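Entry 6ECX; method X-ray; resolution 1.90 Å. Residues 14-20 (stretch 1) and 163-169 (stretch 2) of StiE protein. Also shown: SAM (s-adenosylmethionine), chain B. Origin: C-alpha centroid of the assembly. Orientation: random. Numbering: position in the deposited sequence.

Stretch 1 (14-20) SFYDSLV
Stretch 2 (163-169) FEVAGLI

Residues 14-19 of stretch 1 are helical, continuing a helix that begins earlier in the chain, with phi from -77 to -58 and psi from -45 to -28. Val 20 N makes a weak hydrogen bond to Tyr 16 O at 3.4 Å. Stretch 2 has a 3-10 segment at 166-168, with loop at 164, 165 and 169. The two bury 324 Å² between them, both sides summed. No hydrogen bond crosses the contact; packing holds it together. The nearest CA atoms across it are those of Tyr 16 and Leu 168, 5.8 Å apart.

Phe 163 (phi/psi -100/107, chi1 m) does not touch stretch 1. Its backbone serves the ligand: SAM N donates a hydrogen bond to Phe 163 O at 3.2 Å.

Glu 164 has positive backbone angles, 56/50. Its CA-to-CB bond points sideways, and the chain is extended at chi2 (m, t, chi3 -161°). Glu 164 OE2 lies near the plane of the Phe 15 ring, at its edge, 3.9 Å from Phe 15 CZ. The CA-to-CB bond of Phe 15 points sideways, but the end of the ring comes nearer (chi1 t, chi2 84°). The CA-to-CB bond of Leu 19 (m, t) points toward stretch 2, with Leu 19 CD1 4.3 Å from Glu 164 OE2 and 3.7 Å from SAM CE. Glu 164 OE1 is hydrogen-bonded elsewhere in the structure. Glu 164 O and OE2 are buried without a partner in the model. Tyr 16 OH reaches to 4.1 Å from Glu 164 CA and is itself hydrogen-bonded elsewhere.

The CA-to-CB bonds of Val 165 (-124/-55, chi1 t) and Ala 166 (-54/-34) point away from stretch 1. Val 165 CG1 instead sits 3.7 Å from SAM O4'.

Gly 167 (-63/-18) gives the Tyr 16 ring room. An ideal CB here would lie 2.2 Å from Tyr 16 CE2, a clash. Without one, Tyr 16 CD2 approaches Gly 167 O to 3.4 Å. The CA-to-CB bond of Tyr 16 (chi1 m, chi2 -52°) points toward stretch 2, and Gly 167 C and Leu 168 N lie over one face of its ring. Tyr 16 has the largest covered area, 97 Å².

Leu 168 (-93/-7; m, t) closes the 3-10 turn: Leu 168 N donates a hydrogen bond to Val 165 O at 2.8 Å. Its branched apolar end packs against the helix. Leu 168 CG is 3.4 Å from Tyr 16 CD1, and Leu 168 CD2 is 3.1 Å from Tyr 16 O and 3.6 Å from Val 20 CG2. Val 20 has chi1 t. Leu 168 CD1 lies 3.6 Å from SAM C5'.

Ile 169 (-107/113; m, t) leaves the contact. Ile 169 N donates a hydrogen bond to Ala 166 O at 3.2 Å, and Ile 169 CG1 is 3.4 Å from SAM N6.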

# COMPACT_ATOMS: atom_id res chain seq x y z
N SER A 14 -7.37 13.76 -2.94
CA SER A 14 -6.35 14.76 -3.26
C SER A 14 -4.94 14.21 -3.11
O SER A 14 -4.04 14.62 -3.83
CB SER A 14 -6.53 15.99 -2.37
OG SER A 14 -7.77 16.63 -2.61
N PHE A 15 -4.74 13.28 -2.17
CA PHE A 15 -3.42 12.68 -1.98
C PHE A 15 -3.07 11.75 -3.14
O PHE A 15 -1.91 11.67 -3.55
CB PHE A 15 -3.39 11.93 -0.64
CG PHE A 15 -2.42 10.78 -0.60
CD1 PHE A 15 -1.08 10.99 -0.32
CD2 PHE A 15 -2.85 9.48 -0.82
CE1 PHE A 15 -0.19 9.93 -0.27
CE2 PHE A 15 -1.96 8.42 -0.77
CZ PHE A 15 -0.63 8.65 -0.49
N TYR A 16 -4.07 11.05 -3.68
CA TYR A 16 -3.81 10.10 -4.76
C TYR A 16 -3.62 10.81 -6.10
O TYR A 16 -2.91 10.29 -6.97
CB TYR A 16 -4.95 9.09 -4.83
CG TYR A 16 -4.82 7.96 -3.82
CD1 TYR A 16 -3.65 7.23 -3.73
CD2 TYR A 16 -5.86 7.64 -2.96
CE1 TYR A 16 -3.51 6.19 -2.81
CE2 TYR A 16 -5.74 6.61 -2.04
CZ TYR A 16 -4.56 5.89 -1.97
OH TYR A 16 -4.42 4.87 -1.07
N ASP A 17 -4.22 11.98 -6.28
CA ASP A 17 -3.90 12.79 -7.45
C ASP A 17 -2.47 13.31 -7.39
O ASP A 17 -1.84 13.53 -8.43
CB ASP A 17 -4.88 13.96 -7.58
CG ASP A 17 -6.29 13.50 -7.86
OD1 ASP A 17 -6.46 12.49 -8.58
OD2 ASP A 17 -7.24 14.15 -7.37
N SER A 18 -1.94 13.50 -6.18
CA SER A 18 -0.56 13.95 -6.02
C SER A 18 0.42 12.88 -6.49
O SER A 18 1.39 13.18 -7.20
CB SER A 18 -0.30 14.33 -4.56
OG SER A 18 -0.31 13.19 -3.72
N LEU A 19 0.20 11.63 -6.09
CA LEU A 19 1.08 10.54 -6.50
C LEU A 19 1.13 10.42 -8.02
O LEU A 19 2.19 10.11 -8.59
CB LEU A 19 0.61 9.22 -5.88
CG LEU A 19 0.80 9.07 -4.37
CD1 LEU A 19 0.09 7.83 -3.87
CD2 LEU A 19 2.27 9.02 -4.02
N VAL A 20 0.01 10.66 -8.69
CA VAL A 20 -0.06 10.61 -10.14
C VAL A 20 0.80 11.71 -10.76
O VAL A 20 1.98 11.52 -11.04
CB VAL A 20 -1.51 10.71 -10.63
CG1 VAL A 20 -1.57 10.73 -12.15
CG2 VAL A 20 -2.34 9.56 -10.06
N PHE A 163 -0.40 -2.22 -2.16
CA PHE A 163 0.06 -1.25 -1.18
C PHE A 163 -0.10 0.13 -1.80
O PHE A 163 0.64 0.49 -2.72
CB PHE A 163 1.51 -1.52 -0.76
CG PHE A 163 1.75 -2.94 -0.25
CD1 PHE A 163 0.71 -3.69 0.32
CD2 PHE A 163 3.01 -3.54 -0.37
CE1 PHE A 163 0.92 -4.99 0.78
CE2 PHE A 163 3.24 -4.84 0.09
CZ PHE A 163 2.18 -5.57 0.66
N GLU A 164 -1.08 0.88 -1.31
CA GLU A 164 -1.40 2.22 -1.80
C GLU A 164 -1.68 2.20 -3.31
O GLU A 164 -1.13 2.99 -4.08
CB GLU A 164 -0.29 3.21 -1.46
CG GLU A 164 -0.06 3.42 0.02
CD GLU A 164 1.01 4.48 0.29
OE1 GLU A 164 1.55 4.52 1.42
OE2 GLU A 164 1.30 5.28 -0.63
N VAL A 165 -2.55 1.28 -3.73
CA VAL A 165 -2.87 1.12 -5.14
C VAL A 165 -4.38 1.23 -5.36
O VAL A 165 -4.84 2.03 -6.18
CB VAL A 165 -2.36 -0.23 -5.69
CG1 VAL A 165 -2.65 -0.32 -7.18
CG2 VAL A 165 -0.87 -0.41 -5.40
N ALA A 166 -5.15 0.41 -4.65
CA ALA A 166 -6.59 0.36 -4.87
C ALA A 166 -7.22 1.75 -4.75
O ALA A 166 -8.16 2.07 -5.48
CB ALA A 166 -7.25 -0.62 -3.88
N GLY A 167 -6.69 2.59 -3.86
CA GLY A 167 -7.22 3.93 -3.71
C GLY A 167 -7.08 4.80 -4.95
O GLY A 167 -7.78 5.82 -5.06
N LEU A 168 -6.20 4.42 -5.87
CA LEU A 168 -5.92 5.17 -7.09
C LEU A 168 -6.75 4.72 -8.28
O LEU A 168 -6.67 5.34 -9.35
CB LEU A 168 -4.44 5.02 -7.46
CG LEU A 168 -3.38 5.90 -6.81
CD1 LEU A 168 -2.01 5.26 -6.93
CD2 LEU A 168 -3.37 7.25 -7.48
N ILE A 169 -7.52 3.64 -8.14
CA ILE A 169 -8.16 2.97 -9.25
C ILE A 169 -9.65 3.29 -9.19
O ILE A 169 -10.34 2.87 -8.25
CB ILE A 169 -7.90 1.45 -9.22
CG1 ILE A 169 -6.41 1.19 -9.45
CG2 ILE A 169 -8.74 0.74 -10.27
CD1 ILE A 169 -5.98 -0.27 -9.42
N SAM B . 3.05 -0.75 -4.34
CA SAM B . 4.24 0.01 -4.69
C SAM B . 5.03 0.38 -3.45
O SAM B . 4.51 0.26 -2.34
OXT SAM B . 6.19 0.81 -3.50
CB SAM B . 3.85 1.26 -5.47
CG SAM B . 2.77 2.10 -4.81
SD SAM B . 2.55 3.65 -5.72
CE SAM B . 2.04 4.77 -4.39
C5' SAM B . 1.06 3.33 -6.70
C4' SAM B . 1.29 2.33 -7.83
O4' SAM B . 0.08 1.86 -8.40
C3' SAM B . 2.11 2.86 -9.01
O3' SAM B . 3.06 1.85 -9.30
C2' SAM B . 1.12 2.95 -10.16
O2' SAM B . 1.69 2.73 -11.44
C1' SAM B . 0.17 1.81 -9.81
N9 SAM B . -1.18 1.87 -10.40
C8 SAM B . -2.07 2.91 -10.27
N7 SAM B . -3.21 2.57 -10.93
C5 SAM B . -3.06 1.35 -11.48
C6 SAM B . -3.89 0.55 -12.25
N6 SAM B . -5.12 0.95 -12.58
N1 SAM B . -3.45 -0.69 -12.68
C2 SAM B . -2.19 -1.14 -12.35
N3 SAM B . -1.37 -0.33 -11.58
C4 SAM B . -1.78 0.89 -11.16